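PDB 5IXP: extracellular solute-binding protein family 1 from Kribbella flavida, which probably binds a solute outside the cytoplasmic membrane and delivers it to a partner ABC transporter for uptake. Local coordinates for residues Ile113-Ile118 with Gly308-Thr313; Leu196-Trp201 with Ala379-Ala384; Gln203-Thr208 with Glu365-Val370; Gln299-Phe304 with Ser319-Ala324. All blocks are in the same frame, centred on the assembly; numbering follows the deposited sequence. Where two conformers were deposited one is given.

The four contacts fall into two neighbourhoods. Contact 1 is the most central, its centre about 9 Å from that of the chain; it is wholly buried and alone relies on a backbone hydrogen bond and a bridging water across its segments. Contact 4 lies next to it, farther out and only partly buried; helix 297-307 leads into strand 310-311, and Gln300 of contact 4 probably bonds Ser312 of contact 1. Contacts 2 and 3, across the chain's centre from contact 4, are buried but peripheral, centred about 23 and 21 Å out. They share helix 195-209: contact 3 joins it to helix 356-371 through aliphatic branches, contact 2 to helix 377-392 through indoles and a lysine.

Contact 1 of 4, residues Ile113-Ile118 with Gly308-Thr313; sequences IGPEAI and GSFPST
Phe310 O is gripped by one direct bond, from Ile113 N at 3.0 Å; the N-H points at it with a 147° angle, and the donor lies in the carbonyl plane. On the neighbouring side a water links Ile113 O to Phe310 N, donating to the former at 2.8 Å and accepting from the latter at 2.9 Å. The weakly bonded strand 310-311 thus meets the long strand 108-121 of the mixed sheet through one direct bond and one water. Ile113 holds CG1 between its backbone N and carbonyl carbon (chi1 45°), the crowded position, which lays CG1 3.4 Å from Pro311 O and in plane with the edge of the Phe310 ring. Its CG2 branch goes the other way, 3.7 Å from Ser312 CB. Pro115 CG meets the same ring obliquely, 3.8 Å from Phe310 CD2, while Pro311 CD lies over one ring face. An alanine in place of Ile113 would remove CG1, CG2 and CD1 and would probably loosen the packing against Phe310 and Ser312 while sparing the backbone bond. Beyond the pair, Tyr317 OH bonds Pro311 O, Ser312 OG bonds Thr111 O, and Phe339 of helix 335-344 packs on Phe310. Ile113 N and O, Phe310 N and O and Pro311 O each have a partner, and the side chains of Ile113, Pro115 and Phe310 pack together on one face of the sheet.

Contact 2 of 4, residues Leu196-Trp201 with Ala379-Ala384; sequences LLKRTW and AAWKQA
Two indoles meet edge to face: Trp381 turns its six-membered edge onto one face of Trp201, CE3 lying 3.5 Å from Trp201 CD2, with the planes at 58°. At the edge of Trp201, in its plane, sits Ala380 CB, 3.9 Å from Trp201 CZ2. One face of Trp381 is taken by Lys198, whose CD lies over the middle of the indole, 3.5 Å from Trp381 CE2. The lysine chain starts anti to its backbone N and bends at chi2 and chi4, so that CE makes a CH-pi contact over the five-membered ring and NZ a cation-pi contact 4.9 Å from the centroid of that ring. NZ also forms a salt bridge with Asp202, which would probably share in fixing the ammonium there. Trp201 NE1 bonds Ser377 OG, just ahead of the second segment, which would help fix the rotation of its indole. Leu197 CG comes up to Trp381 CH2. Both tryptophans have CG anti to N and slide past each other in opposite directions; the axes of the two short segments are 12.2 Å apart, at 143°. Helix 356-371 touches both, Ala366 and Leu367 against Trp201 and Val370 against Ala380. An edge-to-face tryptophan pair with a lysine over the second indole thus joins helix 195-209 to the roughly antiparallel C-terminal helix 377-392.

Contact 3 of 4, residues Gln203-Thr208 with Glu365-Val370; sequences QIVAAT and EALARV
Apolar contacts carry the pairing of helices 195-209 and 356-371. Leu367, with CG anti to its backbone N (chi1 -176°), splits its two methyls between neighbours: CD1 reaches Val205 CG2 at 4.0 Å and CD2 reaches Ile204 CG2 at 4.2 Å. The leucine and Val205 slide past each other in opposite directions, whereas the leucine and Ile204 cross at about a right angle. Val205 keeps CG1 anti to N, leaving CG2, beside the N, to touch a second partner, Val370 CG1, at 4.2 Å. The hydroxyl on this interface bonds within its own helix: Thr208 OG1 donates to Val205 O at 2.6 Å, in the carbonyl plane and on a lone pair, while merely brushing Val370 CG1. The axes of the two short segments, 10.9 Å apart, run nearly parallel at 24°. This is aliphatic helix packing far from the chain's centre, joining helix 195-209 to the penultimate helix. Trp201, earlier on helix 195-209, leans on Ala366, Leu367 and Val370, and helix 167-175 supplies Met174 against Ile204 and Trp171 against Leu367. With methyl branches making nearly all of the contact, cohesion comes from shape and burial; no polar bond joins the two segments, and the Thr208 hydroxyl is spent on its own helix.

Contact 4 of 4, residues Gln299-Phe304 with Ser319-Ala324; sequences QQIKVF and SEQVTA
This is a partly buried helix-to-helix contact toward the outside of the fold, between helix 297-307 and the short helix 320-323 that follows strand 310-311 in the chain. Two side chains of the longer helix carry it. Ile301, with CG1 anti to its carbonyl carbon, extends CD1 to Ser319 CB at 3.8 Å, and its other branch, CG2, touches Gln321 CB. Phe304, with CG anti to N (chi1 174°), lays its ring alongside the short helix: the ring edge at CE2 approaches Gln321 O at 3.4 Å, nearly in plane. Val322 CG2 lies over one face of that ring, offset toward the rim, in a CH-pi contact 4.3 Å from the centroid. The short helix begins with an N-cap. Ser319 OG, anti to its own N, accepts from Gln321 N at 3.0 Å, with a bent 135° N-H angle. Ser319 O in turn accepts from two backbone donors, Val322 N at 3.0 Å and Thr323 N at 3.1 Å, with a weak addition from Thr323 OG1. An alanine in place of Ser319 would remove the cap's oxygen acceptor and is likely to leave the first turn less well fixed, while keeping the CB contact to Ile301. Strand 310-311 touches both helices, Pro311 against Phe304 and Phe310 against Val322, and Gln300 OE1 on the longer helix accepts from Ser312 N just after that strand.

Contact 1 of 4, residues Ile113-Ile118 with Gly308-Thr313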
loop_
_atom_site.group_PDB
_atom_site.type_symbol
_atom_site.label_atom_id
_atom_site.label_comp_id
_atom_site.label_asym_id
_atom_site.label_seq_id
_atom_site.Cartn_x
_atom_site.Cartn_y
_atom_site.Cartn_z
ATOM N N ILE A 113 -0.199 1.087 -7.728
ATOM C CA ILE A 113 -0.367 1.688 -6.405
ATOM C C ILE A 113 -1.647 1.154 -5.770
ATOM O O ILE A 113 -2.479 0.522 -6.423
ATOM C CB ILE A 113 -0.417 3.235 -6.451
ATOM C CG1 ILE A 113 -1.330 3.729 -7.586
ATOM C CG2 ILE A 113 0.995 3.816 -6.558
ATOM C CD1 ILE A 113 -1.677 5.239 -7.477
ATOM N N GLY A 114 -1.810 1.446 -4.478
ATOM C CA GLY A 114 -3.019 1.106 -3.765
ATOM C C GLY A 114 -3.653 2.323 -3.122
ATOM O O GLY A 114 -3.718 2.437 -1.891
ATOM N N PRO A 115 -4.127 3.271 -3.935
ATOM C CA PRO A 115 -4.762 4.465 -3.355
ATOM C C PRO A 115 -6.006 4.069 -2.577
ATOM O O PRO A 115 -6.771 3.199 -2.996
ATOM C CB PRO A 115 -5.102 5.316 -4.581
ATOM C CG PRO A 115 -5.345 4.303 -5.660
ATOM C CD PRO A 115 -4.299 3.216 -5.401
ATOM N N GLU A 116 -6.192 4.692 -1.416
ATOM C CA GLU A 116 -7.150 4.202 -0.439
ATOM C C GLU A 116 -8.398 5.064 -0.356
ATOM O O GLU A 116 -8.323 6.298 -0.364
ATOM C CB GLU A 116 -6.514 4.120 0.941
ATOM C CG GLU A 116 -5.411 3.064 1.011
ATOM C CD GLU A 116 -4.782 3.013 2.365
ATOM O OE1 GLU A 116 -3.985 3.916 2.686
ATOM O OE2 GLU A 116 -5.094 2.073 3.112
ATOM N N ALA A 117 -9.537 4.397 -0.231
ATOM C CA ALA A 117 -10.811 5.028 0.077
ATOM C C ALA A 117 -11.318 4.441 1.393
ATOM O O ALA A 117 -10.608 3.697 2.071
ATOM C CB ALA A 117 -11.800 4.824 -1.071
ATOM N N ILE A 118 -12.549 4.779 1.765
ATOM C CA ILE A 118 -13.234 4.092 2.855
ATOM C C ILE A 118 -14.354 3.262 2.251
ATOM O O ILE A 118 -15.288 3.809 1.652
ATOM C CB ILE A 118 -13.789 5.058 3.916
ATOM C CG1 ILE A 118 -12.668 5.879 4.581
ATOM C CG2 ILE A 118 -14.551 4.271 4.971
ATOM C CD1 ILE A 118 -11.615 5.040 5.337
ATOM N N GLY A 308 -6.084 -5.683 -13.311
ATOM C CA GLY A 308 -6.766 -4.741 -12.437
ATOM C C GLY A 308 -5.873 -3.835 -11.611
ATOM O O GLY A 308 -6.393 -3.025 -10.827
ATOM N N SER A 309 -4.555 -3.948 -11.746
ATOM C CA SER A 309 -3.640 -3.120 -10.971
ATOM C C SER A 309 -3.819 -1.642 -11.300
ATOM O O SER A 309 -3.902 -1.256 -12.468
ATOM C CB SER A 309 -2.207 -3.537 -11.259
ATOM O OG SER A 309 -2.051 -4.925 -11.046
ATOM N N PHE A 310 -3.846 -0.806 -10.260
ATOM C CA PHE A 310 -4.184 0.598 -10.506
ATOM C C PHE A 310 -2.937 1.385 -10.918
ATOM O O PHE A 310 -1.911 1.319 -10.224
ATOM C CB PHE A 310 -4.827 1.239 -9.277
ATOM C CG PHE A 310 -5.518 2.521 -9.593
ATOM C CD1 PHE A 310 -6.785 2.511 -10.153
ATOM C CD2 PHE A 310 -4.876 3.736 -9.404
ATOM C CE1 PHE A 310 -7.432 3.705 -10.486
ATOM C CE2 PHE A 310 -5.516 4.939 -9.728
ATOM C CZ PHE A 310 -6.793 4.916 -10.277
ATOM N N PRO A 311 -2.981 2.125 -12.029
ATOM C CA PRO A 311 -1.765 2.788 -12.532
ATOM C C PRO A 311 -1.253 3.866 -11.590
ATOM O O PRO A 311 -2.014 4.509 -10.868
ATOM C CB PRO A 311 -2.220 3.412 -13.859
ATOM C CG PRO A 311 -3.382 2.579 -14.291
ATOM C CD PRO A 311 -4.093 2.222 -12.988
ATOM N N SER A 312 0.063 4.067 -11.616
ATOM C CA SER A 312 0.676 5.185 -10.912
ATOM C C SER A 312 1.095 6.304 -11.856
ATOM O O SER A 312 1.700 7.282 -11.409
ATOM C CB SER A 312 1.880 4.710 -10.090
ATOM O OG SER A 312 2.934 4.210 -10.907
ATOM N N THR A 313 0.781 6.184 -13.144
ATOM C CA THR A 313 1.178 7.157 -14.153
ATOM C C THR A 313 0.002 8.081 -14.450
ATOM O O THR A 313 -1.088 7.612 -14.809
ATOM C CB THR A 313 1.628 6.446 -15.433
ATOM O OG1 THR A 313 0.633 5.480 -15.812
ATOM C CG2 THR A 313 2.968 5.728 -15.218
HETATM O O HOH W 1 -3.185 -1.914 -7.696
#

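Contact 2 of 4, residues Leu196-Trp201 with Ala379-Ala384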
loop_
_atom_site.group_PDB
_atom_site.type_symbol
_atom_site.label_atom_id
_atom_site.label_comp_id
_atom_site.label_asym_id
_atom_site.label_seq_id
_atom_site.Cartn_x
_atom_site.Cartn_y
_atom_site.Cartn_z
ATOM N N LEU A 196 3.555 13.114 18.143
ATOM C CA LEU A 196 2.459 12.828 17.223
ATOM C C LEU A 196 2.241 11.331 17.070
ATOM O O LEU A 196 1.102 10.876 16.908
ATOM C CB LEU A 196 2.721 13.465 15.863
ATOM C CG LEU A 196 1.650 14.472 15.468
ATOM C CD1 LEU A 196 1.848 14.889 14.042
ATOM C CD2 LEU A 196 0.259 13.898 15.674
ATOM N N LEU A 197 3.318 10.552 17.126
ATOM C CA LEU A 197 3.200 9.101 17.115
ATOM C C LEU A 197 2.418 8.604 18.332
ATOM O O LEU A 197 1.515 7.766 18.208
ATOM C CB LEU A 197 4.598 8.499 17.077
ATOM C CG LEU A 197 4.816 7.057 16.671
ATOM C CD1 LEU A 197 4.363 6.838 15.224
ATOM C CD2 LEU A 197 6.305 6.745 16.841
ATOM N N LYS A 198 2.752 9.112 19.521
ATOM C CA LYS A 198 2.004 8.730 20.719
ATOM C C LYS A 198 0.557 9.210 20.637
ATOM O O LYS A 198 -0.360 8.518 21.089
ATOM C CB LYS A 198 2.691 9.278 21.974
ATOM C CG LYS A 198 2.019 8.892 23.325
ATOM C CD LYS A 198 1.753 7.381 23.421
ATOM C CE LYS A 198 1.671 6.872 24.875
ATOM N NZ LYS A 198 0.566 7.465 25.688
ATOM N N ARG A 199 0.324 10.385 20.046
ATOM C CA ARG A 199 -1.054 10.849 19.932
ATOM C C ARG A 199 -1.868 9.939 19.020
ATOM O O ARG A 199 -3.050 9.680 19.287
ATOM C CB ARG A 199 -1.096 12.300 19.451
ATOM C CG ARG A 199 -0.938 13.274 20.606
ATOM C CD ARG A 199 -1.306 14.693 20.241
ATOM N NE ARG A 199 -0.955 15.606 21.319
ATOM C CZ ARG A 199 -1.351 16.872 21.376
ATOM N NH1 ARG A 199 -2.120 17.368 20.414
ATOM N NH2 ARG A 199 -0.985 17.640 22.396
ATOM N N THR A 200 -1.252 9.460 17.934
ATOM C CA THR A 200 -1.891 8.475 17.069
ATOM C C THR A 200 -2.226 7.210 17.843
ATOM O O THR A 200 -3.350 6.695 17.774
ATOM C CB THR A 200 -0.965 8.153 15.895
ATOM O OG1 THR A 200 -0.710 9.348 15.149
ATOM C CG2 THR A 200 -1.577 7.100 14.983
ATOM N N TRP A 201 -1.240 6.685 18.573
ATOM C CA TRP A 201 -1.460 5.539 19.451
ATOM C C TRP A 201 -2.629 5.793 20.400
ATOM O O TRP A 201 -3.554 4.975 20.504
ATOM C CB TRP A 201 -0.168 5.261 20.230
ATOM C CG TRP A 201 -0.249 4.215 21.320
ATOM C CD1 TRP A 201 -0.674 4.398 22.613
ATOM C CD2 TRP A 201 0.167 2.845 21.229
ATOM N NE1 TRP A 201 -0.573 3.220 23.319
ATOM C CE2 TRP A 201 -0.056 2.252 22.496
ATOM C CE3 TRP A 201 0.703 2.059 20.200
ATOM C CZ2 TRP A 201 0.237 0.905 22.759
ATOM C CZ3 TRP A 201 0.987 0.720 20.457
ATOM C CH2 TRP A 201 0.752 0.156 21.726
ATOM N N ALA A 379 1.626 -0.232 29.350
ATOM C CA ALA A 379 2.666 -1.262 29.349
ATOM C C ALA A 379 3.077 -1.630 27.928
ATOM O O ALA A 379 4.261 -1.855 27.650
ATOM C CB ALA A 379 2.190 -2.506 30.101
ATOM N N ALA A 380 2.111 -1.695 27.014
ATOM C CA ALA A 380 2.443 -2.024 25.631
ATOM C C ALA A 380 3.267 -0.918 24.982
ATOM O O ALA A 380 4.188 -1.196 24.200
ATOM C CB ALA A 380 1.164 -2.281 24.839
ATOM N N TRP A 381 2.934 0.340 25.271
ATOM C CA TRP A 381 3.683 1.440 24.683
ATOM C C TRP A 381 5.120 1.445 25.184
ATOM O O TRP A 381 6.052 1.636 24.395
ATOM C CB TRP A 381 2.991 2.772 24.977
ATOM C CG TRP A 381 3.784 3.963 24.525
ATOM C CD1 TRP A 381 4.556 4.780 25.301
ATOM C CD2 TRP A 381 3.882 4.468 23.189
ATOM N NE1 TRP A 381 5.130 5.764 24.527
ATOM C CE2 TRP A 381 4.730 5.594 23.228
ATOM C CE3 TRP A 381 3.328 4.080 21.964
ATOM C CZ2 TRP A 381 5.048 6.332 22.087
ATOM C CZ3 TRP A 381 3.639 4.818 20.832
ATOM C CH2 TRP A 381 4.495 5.930 20.902
ATOM N N LYS A 382 5.323 1.219 26.491
ATOM C CA LYS A 382 6.684 1.153 27.006
ATOM C C LYS A 382 7.442 -0.007 26.379
ATOM O O LYS A 382 8.615 0.136 26.018
ATOM C CB LYS A 382 6.684 1.030 28.531
ATOM C CG LYS A 382 6.067 2.209 29.249
ATOM C CD LYS A 382 6.128 2.001 30.769
ATOM C CE LYS A 382 5.536 3.176 31.531
ATOM N NZ LYS A 382 6.337 4.424 31.349
ATOM N N GLN A 383 6.786 -1.161 26.227
ATOM C CA GLN A 383 7.464 -2.301 25.616
ATOM C C GLN A 383 7.816 -2.013 24.164
ATOM O O GLN A 383 8.916 -2.353 23.712
ATOM C CB GLN A 383 6.610 -3.567 25.713
ATOM C CG GLN A 383 7.247 -4.761 25.008
ATOM C CD GLN A 383 6.525 -6.065 25.281
ATOM O OE1 GLN A 383 5.593 -6.112 26.079
ATOM N NE2 GLN A 383 6.962 -7.139 24.618
ATOM N N ALA A 384 6.901 -1.382 23.417
ATOM C CA ALA A 384 7.210 -1.030 22.033
ATOM C C ALA A 384 8.421 -0.107 21.963
ATOM O O ALA A 384 9.310 -0.304 21.126
ATOM C CB ALA A 384 5.995 -0.385 21.359
#

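Contact 3 of 4, residues Gln203-Thr208 with Glu365-Val370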
loop_
_atom_site.group_PDB
_atom_site.type_symbol
_atom_site.label_atom_id
_atom_site.label_comp_id
_atom_site.label_asym_id
_atom_site.label_seq_id
_atom_site.Cartn_x
_atom_site.Cartn_y
_atom_site.Cartn_z
ATOM N N GLN A 203 -5.152 7.809 20.242
ATOM C CA GLN A 203 -6.461 7.926 19.608
ATOM C C GLN A 203 -7.000 6.562 19.181
ATOM O O GLN A 203 -8.203 6.297 19.311
ATOM C CB GLN A 203 -6.375 8.885 18.420
ATOM C CG GLN A 203 -7.710 9.280 17.836
ATOM C CD GLN A 203 -7.593 10.463 16.878
ATOM O OE1 GLN A 203 -6.535 10.698 16.294
ATOM N NE2 GLN A 203 -8.677 11.221 16.729
ATOM N N ILE A 204 -6.135 5.683 18.665
ATOM C CA ILE A 204 -6.593 4.348 18.297
ATOM C C ILE A 204 -6.906 3.527 19.539
ATOM O O ILE A 204 -7.893 2.782 19.569
ATOM C CB ILE A 204 -5.553 3.644 17.412
ATOM C CG1 ILE A 204 -5.348 4.457 16.148
ATOM C CG2 ILE A 204 -6.008 2.222 17.061
ATOM C CD1 ILE A 204 -4.238 3.914 15.286
ATOM N N VAL A 205 -6.062 3.620 20.570
ATOM C CA VAL A 205 -6.356 2.907 21.810
ATOM C C VAL A 205 -7.701 3.353 22.372
ATOM O O VAL A 205 -8.520 2.526 22.795
ATOM C CB VAL A 205 -5.217 3.100 22.829
ATOM C CG1 VAL A 205 -5.648 2.617 24.204
ATOM C CG2 VAL A 205 -3.966 2.346 22.366
ATOM N N ALA A 206 -7.971 4.660 22.354
ATOM C CA ALA A 206 -9.261 5.131 22.848
ATOM C C ALA A 206 -10.405 4.543 22.030
ATOM O O ALA A 206 -11.451 4.184 22.580
ATOM C CB ALA A 206 -9.308 6.658 22.843
ATOM N N ALA A 207 -10.214 4.415 20.712
ATOM C CA ALA A 207 -11.225 3.775 19.877
ATOM C C ALA A 207 -11.454 2.325 20.294
ATOM O O ALA A 207 -12.604 1.863 20.343
ATOM C CB ALA A 207 -10.815 3.853 18.402
ATOM N N THR A 208 -10.378 1.581 20.591
ATOM C CA THR A 208 -10.559 0.201 21.039
ATOM C C THR A 208 -11.291 0.159 22.372
ATOM O O THR A 208 -12.137 -0.713 22.596
ATOM C CB THR A 208 -9.218 -0.544 21.152
ATOM O OG1 THR A 208 -8.429 -0.013 22.230
ATOM C CG2 THR A 208 -8.431 -0.477 19.844
ATOM N N GLU A 365 2.830 -5.077 16.852
ATOM C CA GLU A 365 2.659 -6.182 17.791
ATOM C C GLU A 365 2.130 -5.667 19.119
ATOM O O GLU A 365 1.208 -6.254 19.700
ATOM C CB GLU A 365 3.982 -6.936 17.995
ATOM C CG GLU A 365 4.382 -7.796 16.793
ATOM C CD GLU A 365 5.756 -8.430 16.925
ATOM O OE1 GLU A 365 6.439 -8.195 17.944
ATOM O OE2 GLU A 365 6.158 -9.167 15.997
ATOM N N ALA A 366 2.682 -4.549 19.597
ATOM C CA ALA A 366 2.219 -3.978 20.855
ATOM C C ALA A 366 0.768 -3.528 20.749
ATOM O O ALA A 366 -0.038 -3.778 21.655
ATOM C CB ALA A 366 3.123 -2.814 21.266
ATOM N N LEU A 367 0.410 -2.865 19.648
ATOM C CA LEU A 367 -0.962 -2.400 19.504
ATOM C C LEU A 367 -1.934 -3.576 19.422
ATOM O O LEU A 367 -3.037 -3.513 19.975
ATOM C CB LEU A 367 -1.085 -1.489 18.283
ATOM C CG LEU A 367 -2.463 -0.858 18.075
ATOM C CD1 LEU A 367 -2.917 -0.111 19.324
ATOM C CD2 LEU A 367 -2.419 0.073 16.865
ATOM N N ALA A 368 -1.529 -4.667 18.759
ATOM C CA ALA A 368 -2.378 -5.852 18.698
ATOM C C ALA A 368 -2.604 -6.438 20.086
ATOM O O ALA A 368 -3.701 -6.915 20.394
ATOM C CB ALA A 368 -1.765 -6.901 17.765
ATOM N N ARG A 369 -1.575 -6.419 20.940
ATOM C CA ARG A 369 -1.754 -6.915 22.304
ATOM C C ARG A 369 -2.771 -6.075 23.067
ATOM O O ARG A 369 -3.585 -6.614 23.824
ATOM C CB ARG A 369 -0.413 -6.954 23.039
ATOM C CG ARG A 369 0.546 -8.043 22.526
ATOM C CD ARG A 369 1.740 -8.232 23.461
ATOM N NE ARG A 369 2.521 -7.007 23.647
ATOM C CZ ARG A 369 3.559 -6.647 22.896
ATOM N NH1 ARG A 369 3.956 -7.406 21.874
ATOM N NH2 ARG A 369 4.204 -5.516 23.166
ATOM N N VAL A 370 -2.757 -4.755 22.869
ATOM C CA VAL A 370 -3.783 -3.903 23.471
ATOM C C VAL A 370 -5.152 -4.238 22.900
ATOM O O VAL A 370 -6.131 -4.399 23.640
ATOM C CB VAL A 370 -3.456 -2.416 23.259
ATOM C CG1 VAL A 370 -4.568 -1.561 23.845
ATOM C CG2 VAL A 370 -2.123 -2.066 23.891
#

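Contact 4 of 4, residues Gln299-Phe304 with Ser319-Ala324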
loop_
_atom_site.group_PDB
_atom_site.type_symbol
_atom_site.label_atom_id
_atom_site.label_comp_id
_atom_site.label_asym_id
_atom_site.label_seq_id
_atom_site.Cartn_x
_atom_site.Cartn_y
_atom_site.Cartn_z
ATOM N N GLN A 299 1.443 0.921 -21.109
ATOM C CA GLN A 299 1.587 -0.413 -20.544
ATOM C C GLN A 299 0.849 -0.538 -19.219
ATOM O O GLN A 299 0.264 -1.588 -18.933
ATOM C CB GLN A 299 3.065 -0.768 -20.389
ATOM C CG GLN A 299 3.679 -1.277 -21.709
ATOM C CD GLN A 299 3.674 -0.226 -22.801
ATOM O OE1 GLN A 299 2.890 -0.306 -23.750
ATOM N NE2 GLN A 299 4.561 0.761 -22.682
ATOM N N GLN A 300 0.838 0.520 -18.408
ATOM C CA GLN A 300 0.076 0.434 -17.166
ATOM C C GLN A 300 -1.418 0.300 -17.440
ATOM O O GLN A 300 -2.131 -0.372 -16.680
ATOM C CB GLN A 300 0.379 1.639 -16.277
ATOM C CG GLN A 300 1.861 1.729 -15.889
ATOM C CD GLN A 300 2.056 2.209 -14.461
ATOM O OE1 GLN A 300 1.094 2.382 -13.724
ATOM N NE2 GLN A 300 3.298 2.429 -14.073
ATOM N N ILE A 301 -1.905 0.890 -18.533
ATOM C CA ILE A 301 -3.300 0.677 -18.913
ATOM C C ILE A 301 -3.538 -0.777 -19.309
ATOM O O ILE A 301 -4.546 -1.379 -18.922
ATOM C CB ILE A 301 -3.704 1.648 -20.034
ATOM C CG1 ILE A 301 -3.760 3.074 -19.479
ATOM C CG2 ILE A 301 -5.043 1.219 -20.647
ATOM C CD1 ILE A 301 -3.804 4.138 -20.536
ATOM N N LYS A 302 -2.617 -1.372 -20.076
ATOM C CA LYS A 302 -2.779 -2.777 -20.446
ATOM C C LYS A 302 -2.825 -3.672 -19.214
ATOM O O LYS A 302 -3.650 -4.592 -19.136
ATOM C CB LYS A 302 -1.651 -3.217 -21.378
ATOM C CG LYS A 302 -1.660 -2.539 -22.720
ATOM C CD LYS A 302 -0.380 -2.879 -23.470
ATOM C CE LYS A 302 -0.160 -1.986 -24.667
ATOM N NZ LYS A 302 1.228 -2.125 -25.181
ATOM N N VAL A 303 -1.946 -3.415 -18.239
ATOM C CA VAL A 303 -1.926 -4.199 -17.007
ATOM C C VAL A 303 -3.217 -3.991 -16.226
ATOM O O VAL A 303 -3.791 -4.944 -15.683
ATOM C CB VAL A 303 -0.683 -3.828 -16.169
ATOM C CG1 VAL A 303 -0.762 -4.432 -14.768
ATOM C CG2 VAL A 303 0.621 -4.256 -16.897
ATOM N N PHE A 304 -3.693 -2.744 -16.158
ATOM C CA PHE A 304 -4.965 -2.465 -15.497
ATOM C C PHE A 304 -6.098 -3.299 -16.093
ATOM O O PHE A 304 -6.908 -3.875 -15.359
ATOM C CB PHE A 304 -5.287 -0.970 -15.599
ATOM C CG PHE A 304 -6.651 -0.604 -15.077
ATOM C CD1 PHE A 304 -6.883 -0.526 -13.713
ATOM C CD2 PHE A 304 -7.694 -0.311 -15.954
ATOM C CE1 PHE A 304 -8.142 -0.178 -13.224
ATOM C CE2 PHE A 304 -8.949 0.035 -15.472
ATOM C CZ PHE A 304 -9.173 0.104 -14.110
ATOM N N SER A 319 -7.476 8.214 -19.465
ATOM C CA SER A 319 -8.011 7.157 -20.308
ATOM C C SER A 319 -9.387 6.742 -19.819
ATOM O O SER A 319 -9.563 6.445 -18.635
ATOM C CB SER A 319 -7.096 5.941 -20.309
ATOM O OG SER A 319 -7.735 4.869 -20.973
ATOM N N GLU A 320 -10.351 6.690 -20.741
ATOM C CA GLU A 320 -11.666 6.167 -20.395
ATOM C C GLU A 320 -11.595 4.721 -19.931
ATOM O O GLU A 320 -12.485 4.277 -19.202
ATOM C CB GLU A 320 -12.627 6.297 -21.584
ATOM N N GLN A 321 -10.572 3.963 -20.344
ATOM C CA GLN A 321 -10.422 2.608 -19.816
ATOM C C GLN A 321 -10.387 2.628 -18.295
ATOM O O GLN A 321 -10.977 1.766 -17.633
ATOM C CB GLN A 321 -9.157 1.950 -20.377
ATOM C CG GLN A 321 -9.238 1.601 -21.860
ATOM C CD GLN A 321 -10.319 0.581 -22.159
ATOM O OE1 GLN A 321 -10.598 -0.304 -21.350
ATOM N NE2 GLN A 321 -10.946 0.710 -23.322
ATOM N N VAL A 322 -9.734 3.636 -17.720
ATOM C CA VAL A 322 -9.673 3.728 -16.263
ATOM C C VAL A 322 -10.921 4.404 -15.707
ATOM O O VAL A 322 -11.606 3.855 -14.841
ATOM C CB VAL A 322 -8.394 4.468 -15.821
ATOM C CG1 VAL A 322 -8.434 4.743 -14.322
ATOM C CG2 VAL A 322 -7.163 3.668 -16.191
ATOM N N THR A 323 -11.250 5.598 -16.209
ATOM C CA THR A 323 -12.248 6.414 -15.528
ATOM C C THR A 323 -13.663 5.875 -15.684
ATOM O O THR A 323 -14.545 6.266 -14.912
ATOM C CB THR A 323 -12.200 7.854 -16.028
ATOM O OG1 THR A 323 -12.417 7.876 -17.441
ATOM C CG2 THR A 323 -10.852 8.491 -15.704
ATOM N N ALA A 324 -13.910 5.002 -16.650
ATOM C CA ALA A 324 -15.242 4.438 -16.815
ATOM C C ALA A 324 -15.478 3.208 -15.950
ATOM O O ALA A 324 -16.587 2.663 -15.961
ATOM C CB ALA A 324 -15.493 4.083 -18.286
#